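Local coordinates for hypothetical protein PH1320 (Pyrococcus horikoshii, PDB 2E87), which is of unknown function but binds GDP in an Obg-type G domain and is probably a GTP-binding protein related to the nucleolar GTPase NOG1, at residues F32-N37 with R43-L48; E47-T52 with Q131-V136. All coordinates share one frame; numbering follows the deposited sequence.

Interaction 1. Residues F32-N37 with R43-L48; sequences FKPRGN and RLREEL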
ATOM      1  N   PHE A  32     -16.354 -35.384 -24.618  1.00 60.49           N
ATOM      2  CA  PHE A  32     -15.130 -35.780 -25.307  1.00 59.26           C
ATOM      3  C   PHE A  32     -15.485 -37.036 -26.087  1.00 62.55           C
ATOM      4  O   PHE A  32     -16.257 -37.859 -25.600  1.00 55.66           O
ATOM      5  CB  PHE A  32     -14.040 -36.083 -24.271  1.00 58.15           C
ATOM      6  CG  PHE A  32     -12.719 -36.515 -24.858  1.00 56.55           C
ATOM      7  CD1 PHE A  32     -12.081 -35.748 -25.827  1.00 56.85           C
ATOM      8  CD2 PHE A  32     -12.088 -37.667 -24.401  1.00 53.16           C
ATOM      9  CE1 PHE A  32     -10.834 -36.124 -26.323  1.00 54.99           C
ATOM     10  CE2 PHE A  32     -10.842 -38.050 -24.891  1.00 50.13           C
ATOM     11  CZ  PHE A  32     -10.215 -37.278 -25.851  1.00 49.74           C
ATOM     12  N   LYS A  33     -14.931 -37.180 -27.291  1.00 67.21           N
ATOM     13  CA  LYS A  33     -15.212 -38.345 -28.133  1.00 72.07           C
ATOM     14  C   LYS A  33     -13.993 -39.255 -28.259  1.00 73.97           C
ATOM     15  O   LYS A  33     -13.304 -39.235 -29.275  1.00 73.10           O
ATOM     16  CB  LYS A  33     -15.630 -37.895 -29.538  1.00 74.56           C
ATOM     17  CG  LYS A  33     -16.616 -36.737 -29.585  1.00 78.54           C
ATOM     18  CD  LYS A  33     -17.942 -37.090 -28.946  1.00 83.13           C
ATOM     19  CE  LYS A  33     -18.893 -35.903 -29.006  1.00 89.46           C
ATOM     20  NZ  LYS A  33     -20.193 -36.173 -28.324  1.00 91.04           N
ATOM     21  N   PRO A  34     -13.714 -40.067 -27.230  1.00 76.78           N
ATOM     22  CA  PRO A  34     -12.573 -40.990 -27.225  1.00 81.29           C
ATOM     23  C   PRO A  34     -12.392 -41.715 -28.566  1.00 85.67           C
ATOM     24  O   PRO A  34     -13.324 -41.785 -29.367  1.00 86.17           O
ATOM     25  CB  PRO A  34     -12.914 -41.934 -26.085  1.00 80.20           C
ATOM     26  CG  PRO A  34     -13.606 -41.036 -25.130  1.00 77.50           C
ATOM     27  CD  PRO A  34     -14.528 -40.246 -26.017  1.00 75.67           C
ATOM     28  N   ARG A  35     -11.202 -42.276 -28.784  1.00 89.28           N
ATOM     29  CA  ARG A  35     -10.851 -42.939 -30.045  1.00 89.82           C
ATOM     30  C   ARG A  35     -11.300 -44.374 -30.355  1.00 87.07           C
ATOM     31  O   ARG A  35     -12.289 -44.568 -31.062  1.00 90.92           O
ATOM     32  CB  ARG A  35      -9.337 -42.844 -30.250  1.00 92.99           C
ATOM     33  CG  ARG A  35      -8.897 -43.083 -31.681  1.00100.96           C
ATOM     34  CD  ARG A  35      -9.631 -42.165 -32.652  1.00102.89           C
ATOM     35  NE  ARG A  35      -9.085 -42.267 -34.004  1.00110.33           N
ATOM     36  CZ  ARG A  35      -9.569 -41.627 -35.066  1.00112.57           C
ATOM     37  NH1 ARG A  35     -10.623 -40.827 -34.944  1.00113.62           N
ATOM     38  NH2 ARG A  35      -8.997 -41.787 -36.253  1.00112.11           N
ATOM     39  N   GLY A  36     -10.577 -45.378 -29.860  1.00 82.17           N
ATOM     40  CA  GLY A  36     -10.947 -46.751 -30.173  1.00 75.53           C
ATOM     41  C   GLY A  36     -11.285 -47.716 -29.050  1.00 74.21           C
ATOM     42  O   GLY A  36     -12.351 -47.626 -28.451  1.00 73.52           O
ATOM     43  N   ASN A  37     -10.381 -48.662 -28.802  1.00 73.79           N
ATOM     44  CA  ASN A  37     -10.520 -49.688 -27.761  1.00 74.09           C
ATOM     45  C   ASN A  37     -11.338 -49.178 -26.563  1.00 73.39           C
ATOM     46  O   ASN A  37     -11.287 -47.989 -26.254  1.00 70.12           O
ATOM     47  CB  ASN A  37      -9.115 -50.091 -27.288  1.00 79.03           C
ATOM     48  CG  ASN A  37      -9.100 -51.387 -26.503  1.00 83.75           C
ATOM     49  OD1 ASN A  37      -9.976 -51.645 -25.676  1.00 86.52           O
ATOM     50  ND2 ASN A  37      -8.083 -52.206 -26.749  1.00 86.08           N
ATOM     51  N   ARG A  43      -9.051 -44.548 -20.793  1.00 53.69           N
ATOM     52  CA  ARG A  43      -7.711 -44.034 -20.557  1.00 54.06           C
ATOM     53  C   ARG A  43      -7.513 -42.607 -21.082  1.00 54.44           C
ATOM     54  O   ARG A  43      -6.857 -41.791 -20.434  1.00 55.39           O
ATOM     55  CB  ARG A  43      -6.677 -44.989 -21.173  1.00 56.04           C
ATOM     56  CG  ARG A  43      -5.218 -44.556 -21.021  1.00 59.92           C
ATOM     57  CD  ARG A  43      -4.245 -45.693 -21.355  1.00 64.78           C
ATOM     58  NE  ARG A  43      -4.306 -46.116 -22.755  1.00 69.49           N
ATOM     59  CZ  ARG A  43      -4.245 -47.386 -23.158  1.00 72.45           C
ATOM     60  NH1 ARG A  43      -4.121 -48.371 -22.272  1.00 64.90           N
ATOM     61  NH2 ARG A  43      -4.322 -47.675 -24.449  1.00 73.52           N
ATOM     62  N   LEU A  44      -8.077 -42.296 -22.245  1.00 53.04           N
ATOM     63  CA  LEU A  44      -7.944 -40.951 -22.803  1.00 50.64           C
ATOM     64  C   LEU A  44      -8.862 -39.983 -22.075  1.00 48.09           C
ATOM     65  O   LEU A  44      -8.656 -38.776 -22.112  1.00 52.68           O
ATOM     66  CB  LEU A  44      -8.304 -40.926 -24.291  1.00 49.31           C
ATOM     67  CG  LEU A  44      -7.507 -41.812 -25.250  1.00 54.49           C
ATOM     68  CD1 LEU A  44      -8.034 -41.616 -26.665  1.00 55.01           C
ATOM     69  CD2 LEU A  44      -6.033 -41.461 -25.174  1.00 57.72           C
ATOM     70  N   ARG A  45      -9.894 -40.509 -21.437  1.00 44.54           N
ATOM     71  CA  ARG A  45     -10.817 -39.657 -20.709  1.00 48.49           C
ATOM     72  C   ARG A  45     -10.182 -39.281 -19.385  1.00 42.06           C
ATOM     73  O   ARG A  45     -10.217 -38.121 -18.978  1.00 40.93           O
ATOM     74  CB  ARG A  45     -12.155 -40.373 -20.445  1.00 47.33           C
ATOM     75  CG  ARG A  45     -13.191 -40.166 -21.522  1.00 57.23           C
ATOM     76  CD  ARG A  45     -14.612 -40.339 -21.003  1.00 61.46           C
ATOM     77  NE  ARG A  45     -15.584 -40.217 -22.088  1.00 65.18           N
ATOM     78  CZ  ARG A  45     -15.930 -41.218 -22.893  1.00 69.90           C
ATOM     79  NH1 ARG A  45     -15.391 -42.420 -22.729  1.00 69.36           N
ATOM     80  NH2 ARG A  45     -16.800 -41.014 -23.873  1.00 69.30           N
ATOM     81  N   GLU A  46      -9.612 -40.284 -18.722  1.00 37.90           N
ATOM     82  CA  GLU A  46      -8.966 -40.096 -17.441  1.00 41.83           C
ATOM     83  C   GLU A  46      -7.797 -39.132 -17.596  1.00 43.46           C
ATOM     84  O   GLU A  46      -7.559 -38.297 -16.728  1.00 43.49           O
ATOM     85  CB  GLU A  46      -8.518 -41.448 -16.902  1.00 43.08           C
ATOM     86  CG  GLU A  46      -9.687 -42.395 -16.679  1.00 44.03           C
ATOM     87  CD  GLU A  46     -10.583 -41.973 -15.524  1.00 43.85           C
ATOM     88  OE1 GLU A  46     -10.713 -40.765 -15.271  1.00 40.00           O
ATOM     89  OE2 GLU A  46     -11.181 -42.852 -14.874  1.00 48.57           O
ATOM     90  N   GLU A  47      -7.083 -39.242 -18.712  1.00 43.37           N
ATOM     91  CA  GLU A  47      -5.971 -38.338 -18.996  1.00 43.98           C
ATOM     92  C   GLU A  47      -6.516 -36.924 -19.161  1.00 46.35           C
ATOM     93  O   GLU A  47      -5.921 -35.959 -18.669  1.00 48.28           O
ATOM     94  CB  GLU A  47      -5.256 -38.735 -20.286  1.00 39.36           C
ATOM     95  CG  GLU A  47      -4.278 -39.862 -20.125  1.00 46.00           C
ATOM     96  CD  GLU A  47      -3.745 -40.361 -21.454  1.00 50.52           C
ATOM     97  OE1 GLU A  47      -3.271 -39.534 -22.272  1.00 50.08           O
ATOM     98  OE2 GLU A  47      -3.798 -41.586 -21.670  1.00 48.89           O
ATOM     99  N   LEU A  48      -7.645 -36.803 -19.855  1.00 38.65           N
ATOM    100  CA  LEU A  48      -8.246 -35.501 -20.073  1.00 40.09           C
ATOM    101  C   LEU A  48      -8.644 -34.907 -18.733  1.00 39.57           C
ATOM    102  O   LEU A  48      -8.431 -33.728 -18.492  1.00 40.43           O
ATOM    103  CB  LEU A  48      -9.476 -35.607 -20.980  1.00 35.89           C
ATOM    104  CG  LEU A  48     -10.267 -34.306 -21.173  1.00 35.85           C
ATOM    105  CD1 LEU A  48      -9.406 -33.227 -21.839  1.00 35.36           C
ATOM    106  CD2 LEU A  48     -11.484 -34.593 -22.012  1.00 39.79           C
TER
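F32 meets L44, R45 and L48 along one side of helix 38-67, and most of the apolar packing of this contact is gathered round its ring. L48 covers a face: CD2 lies 4.1 Å from the centroid of the F32 ring, 27° off the ring normal, a CH-pi contact, and the same methyl comes within 3.6 Å of F32 CG. Leucine suits the spot because its branched end supplies a methyl to the flat phenyl. The edge of the ring faces the helix itself, where L44 CB stands 3.9 Å from F32 CE2 and R45 CG lies near the ring plane. F32 reaches this spot because its CG is anti to the backbone N (chi1 180°), which extends the phenyl from the loop onto the helix. L44 then carries the packing on along the loop, its CD1 4.0 Å from CB of R35.

A second kind of contact joins P34 to R45. P34 meets one face of the guanidinium with its CG and CD corner, the two side chains crossing at about a right angle, and P34 CG is 3.2 Å from R45 CZ, above the middle of the group. Proline suits the place: its compact, puckered ring sets apolar carbons against a face where no N-H points. The extended arm of R45, from CG to NE, carries the group up to P34.

At the far end of the loop N37 is the N-cap of helix 38-67, its OD1 accepting from V39 N, so the start of that helix is capped by the same loop that packs on its side. With no hydrogen bond between the two segments, the fit of this surface turn rests on shape and apolar contact, while R45 spends its NE on A29 O and so ties helix 14-30, near its C-terminal end, to helix 38-67.

Interaction 2. Residues E47-T52 with Q131-V136; sequences ELRVRT and QFYGRV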
ATOM      1  N   GLU A  47      -7.083 -39.242 -18.712  1.00 43.37           N
ATOM      2  CA  GLU A  47      -5.971 -38.338 -18.996  1.00 43.98           C
ATOM      3  C   GLU A  47      -6.516 -36.924 -19.161  1.00 46.35           C
ATOM      4  O   GLU A  47      -5.921 -35.959 -18.669  1.00 48.28           O
ATOM      5  CB  GLU A  47      -5.256 -38.735 -20.286  1.00 39.36           C
ATOM      6  CG  GLU A  47      -4.278 -39.862 -20.125  1.00 46.00           C
ATOM      7  CD  GLU A  47      -3.745 -40.361 -21.454  1.00 50.52           C
ATOM      8  OE1 GLU A  47      -3.271 -39.534 -22.272  1.00 50.08           O
ATOM      9  OE2 GLU A  47      -3.798 -41.586 -21.670  1.00 48.89           O
ATOM     10  N   LEU A  48      -7.645 -36.803 -19.855  1.00 38.65           N
ATOM     11  CA  LEU A  48      -8.246 -35.501 -20.073  1.00 40.09           C
ATOM     12  C   LEU A  48      -8.644 -34.907 -18.733  1.00 39.57           C
ATOM     13  O   LEU A  48      -8.431 -33.728 -18.492  1.00 40.43           O
ATOM     14  CB  LEU A  48      -9.476 -35.607 -20.980  1.00 35.89           C
ATOM     15  CG  LEU A  48     -10.267 -34.306 -21.173  1.00 35.85           C
ATOM     16  CD1 LEU A  48      -9.406 -33.227 -21.839  1.00 35.36           C
ATOM     17  CD2 LEU A  48     -11.484 -34.593 -22.012  1.00 39.79           C
ATOM     18  N   ARG A  49      -9.222 -35.726 -17.859  1.00 36.98           N
ATOM     19  CA  ARG A  49      -9.631 -35.240 -16.552  1.00 33.02           C
ATOM     20  C   ARG A  49      -8.427 -34.733 -15.775  1.00 38.31           C
ATOM     21  O   ARG A  49      -8.465 -33.639 -15.204  1.00 33.33           O
ATOM     22  CB  ARG A  49     -10.306 -36.339 -15.741  1.00 36.68           C
ATOM     23  CG  ARG A  49     -11.682 -36.730 -16.205  1.00 35.23           C
ATOM     24  CD  ARG A  49     -12.371 -37.556 -15.121  1.00 40.28           C
ATOM     25  NE  ARG A  49     -13.752 -37.888 -15.463  1.00 37.26           N
ATOM     26  CZ  ARG A  49     -14.100 -38.841 -16.317  1.00 39.09           C
ATOM     27  NH1 ARG A  49     -13.166 -39.568 -16.910  1.00 36.17           N
ATOM     28  NH2 ARG A  49     -15.380 -39.049 -16.597  1.00 36.11           N
ATOM     29  N   VAL A  50      -7.355 -35.522 -15.750  1.00 37.32           N
ATOM     30  CA  VAL A  50      -6.160 -35.118 -15.020  1.00 36.70           C
ATOM     31  C   VAL A  50      -5.612 -33.783 -15.517  1.00 39.63           C
ATOM     32  O   VAL A  50      -5.179 -32.953 -14.723  1.00 43.11           O
ATOM     33  CB  VAL A  50      -5.067 -36.195 -15.111  1.00 36.76           C
ATOM     34  CG1 VAL A  50      -3.743 -35.636 -14.634  1.00 38.01           C
ATOM     35  CG2 VAL A  50      -5.460 -37.383 -14.267  1.00 34.57           C
ATOM     36  N   ARG A  51      -5.657 -33.561 -16.825  1.00 41.06           N
ATOM     37  CA  ARG A  51      -5.153 -32.314 -17.386  1.00 41.35           C
ATOM     38  C   ARG A  51      -6.068 -31.136 -17.119  1.00 43.02           C
ATOM     39  O   ARG A  51      -5.597 -30.025 -16.890  1.00 44.21           O
ATOM     40  CB  ARG A  51      -4.947 -32.430 -18.901  1.00 45.16           C
ATOM     41  CG  ARG A  51      -3.922 -33.447 -19.324  1.00 48.46           C
ATOM     42  CD  ARG A  51      -3.283 -33.020 -20.631  1.00 58.46           C
ATOM     43  NE  ARG A  51      -2.497 -34.091 -21.233  1.00 70.87           N
ATOM     44  CZ  ARG A  51      -3.021 -35.104 -21.919  1.00 76.68           C
ATOM     45  NH1 ARG A  51      -4.339 -35.179 -22.095  1.00 76.36           N
ATOM     46  NH2 ARG A  51      -2.227 -36.040 -22.429  1.00 77.95           N
ATOM     47  N   THR A  52      -7.376 -31.371 -17.172  1.00 38.04           N
ATOM     48  CA  THR A  52      -8.335 -30.305 -16.949  1.00 35.99           C
ATOM     49  C   THR A  52      -8.281 -29.840 -15.491  1.00 37.69           C
ATOM     50  O   THR A  52      -8.311 -28.642 -15.214  1.00 39.21           O
ATOM     51  CB  THR A  52      -9.771 -30.763 -17.324  1.00 38.32           C
ATOM     52  OG1 THR A  52      -9.762 -31.318 -18.643  1.00 36.22           O
ATOM     53  CG2 THR A  52     -10.739 -29.577 -17.305  1.00 25.73           C
ATOM     54  N   GLN A 131      -6.383 -41.150  -7.458  1.00 41.38           N
ATOM     55  CA  GLN A 131      -5.279 -40.725  -6.606  1.00 40.85           C
ATOM     56  C   GLN A 131      -4.898 -39.281  -6.870  1.00 37.32           C
ATOM     57  O   GLN A 131      -4.651 -38.525  -5.938  1.00 34.09           O
ATOM     58  CB  GLN A 131      -4.042 -41.596  -6.823  1.00 46.16           C
ATOM     59  CG  GLN A 131      -4.146 -43.003  -6.283  1.00 58.60           C
ATOM     60  CD  GLN A 131      -2.814 -43.719  -6.342  1.00 69.16           C
ATOM     61  OE1 GLN A 131      -1.840 -43.283  -5.717  1.00 71.83           O
ATOM     62  NE2 GLN A 131      -2.755 -44.815  -7.101  1.00 66.30           N
ATOM     63  N   PHE A 132      -4.833 -38.914  -8.146  1.00 31.62           N
ATOM     64  CA  PHE A 132      -4.469 -37.556  -8.533  1.00 34.11           C
ATOM     65  C   PHE A 132      -5.473 -36.572  -7.916  1.00 35.27           C
ATOM     66  O   PHE A 132      -5.079 -35.610  -7.254  1.00 30.98           O
ATOM     67  CB  PHE A 132      -4.438 -37.434 -10.061  1.00 29.57           C
ATOM     68  CG  PHE A 132      -4.167 -36.053 -10.549  1.00 32.78           C
ATOM     69  CD1 PHE A 132      -2.877 -35.528 -10.515  1.00 36.38           C
ATOM     70  CD2 PHE A 132      -5.209 -35.254 -11.020  1.00 30.14           C
ATOM     71  CE1 PHE A 132      -2.624 -34.216 -10.947  1.00 36.18           C
ATOM     72  CE2 PHE A 132      -4.976 -33.955 -11.450  1.00 30.48           C
ATOM     73  CZ  PHE A 132      -3.673 -33.425 -11.415  1.00 31.84           C
ATOM     74  N   TYR A 133      -6.767 -36.824  -8.121  1.00 35.27           N
ATOM     75  CA  TYR A 133      -7.802 -35.976  -7.546  1.00 33.50           C
ATOM     76  C   TYR A 133      -7.523 -35.848  -6.044  1.00 33.35           C
ATOM     77  O   TYR A 133      -7.473 -34.745  -5.502  1.00 29.81           O
ATOM     78  CB  TYR A 133      -9.181 -36.602  -7.755  1.00 33.29           C
ATOM     79  CG  TYR A 133      -9.874 -36.221  -9.047  1.00 28.76           C
ATOM     80  CD1 TYR A 133      -9.181 -36.208 -10.252  1.00 32.77           C
ATOM     81  CD2 TYR A 133     -11.236 -35.892  -9.063  1.00 30.00           C
ATOM     82  CE1 TYR A 133      -9.813 -35.876 -11.441  1.00 30.44           C
ATOM     83  CE2 TYR A 133     -11.889 -35.558 -10.258  1.00 25.08           C
ATOM     84  CZ  TYR A 133     -11.164 -35.548 -11.438  1.00 29.44           C
ATOM     85  OH  TYR A 133     -11.752 -35.181 -12.610  1.00 33.55           O
ATOM     86  N   GLY A 134      -7.322 -36.987  -5.389  1.00 34.72           N
ATOM     87  CA  GLY A 134      -7.047 -36.989  -3.965  1.00 30.94           C
ATOM     88  C   GLY A 134      -5.889 -36.078  -3.598  1.00 32.16           C
ATOM     89  O   GLY A 134      -5.985 -35.287  -2.656  1.00 31.41           O
ATOM     90  N   ARG A 135      -4.798 -36.172  -4.349  1.00 30.14           N
ATOM     91  CA  ARG A 135      -3.626 -35.349  -4.078  1.00 37.33           C
ATOM     92  C   ARG A 135      -3.816 -33.874  -4.406  1.00 37.79           C
ATOM     93  O   ARG A 135      -3.258 -33.020  -3.720  1.00 38.49           O
ATOM     94  CB  ARG A 135      -2.397 -35.880  -4.823  1.00 37.16           C
ATOM     95  CG  ARG A 135      -1.903 -37.221  -4.304  1.00 43.49           C
ATOM     96  CD  ARG A 135      -0.558 -37.559  -4.901  1.00 60.11           C
ATOM     97  NE  ARG A 135      -0.218 -38.975  -4.776  1.00 69.80           N
ATOM     98  CZ  ARG A 135      -0.113 -39.623  -3.621  1.00 73.27           C
ATOM     99  NH1 ARG A 135      -0.325 -38.981  -2.477  1.00 79.16           N
ATOM    100  NH2 ARG A 135       0.216 -40.910  -3.608  1.00 70.00           N
ATOM    101  N   VAL A 136      -4.588 -33.563  -5.446  1.00 33.58           N
ATOM    102  CA  VAL A 136      -4.804 -32.168  -5.784  1.00 33.73           C
ATOM    103  C   VAL A 136      -5.610 -31.526  -4.672  1.00 32.70           C
ATOM    104  O   VAL A 136      -5.271 -30.442  -4.196  1.00 28.53           O
ATOM    105  CB  VAL A 136      -5.566 -32.001  -7.127  1.00 36.39           C
ATOM    106  CG1 VAL A 136      -5.883 -30.539  -7.352  1.00 24.24           C
ATOM    107  CG2 VAL A 136      -4.720 -32.514  -8.276  1.00 34.51           C
TER
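V50 of helix 38-67 presses a methyl onto the face of F132 of helix 122-142. V50 CG1 sits 3.8 Å from the centroid of the F132 ring and only 9° off its normal, an almost exactly centred CH-pi contact. Both torsions serve it: V50 CG1 is anti to its backbone N (chi1 167°), and F132 CG takes the same relation to its own N (chi1 176°), which sends the phenyl across the gap between the helices. The second methyl, V50 CG2, touches the rim of the ring at F132 CD2, 3.9 Å away; a beta-branched valine suits a flat phenyl because it offers two methyls to it. V136, one turn further along helix 122-142, lays its CG2 against the opposite face, toward the rim, and the phenyl is thereby sandwiched between two valines. F132 CE2 also comes within 3.4 Å of V50 O.

Beside this buried pair, R49 and Y133 meet closer to the surface. In each, CG lies beside the backbone N and opposite the carbonyl carbon. Y133 does not set out straight at the other helix, but its end comes nearer, until its OH is 3.5 Å from R49 CD and 3.6 Å from R49 CB. Only the hydroxyl end meets the arginine, which lies at the edge of the ring rather than over a face. The long arm of R49, extended from CG to NE, leaves its NH1 to form a salt bridge with E46. Tyrosine suits this border position: its ring stacks with F22 of helix 14-30, while its hydroxyl stays on the arginine side.

Since no hydrogen bond or salt bridge crosses between the two segments, the helices are joined here by dispersion and shape: a valine centred on an aromatic face, flanked by the hydrocarbon part of an arginine whose charge is paired within its own helix.

How the interactions relate
Both interactions use helix 38-67, and both lie in the NOG1-type N-terminal helical domain, with centres 14 Å apart. The order along the chain is loop 32-37, then 43-48, then 47-52, the last two sharing E47 and L48, and finally 131-136, far later in the sequence. Interaction 1 is local, folding the loop after helix 14-30 back onto the helix it leads into, whereas interaction 2 joins that helix to the distant helix 122-142. One helix thus serves a surface turn and a partly buried interhelical seam, within a helical bundle well away from the GDP pocket of the G domain.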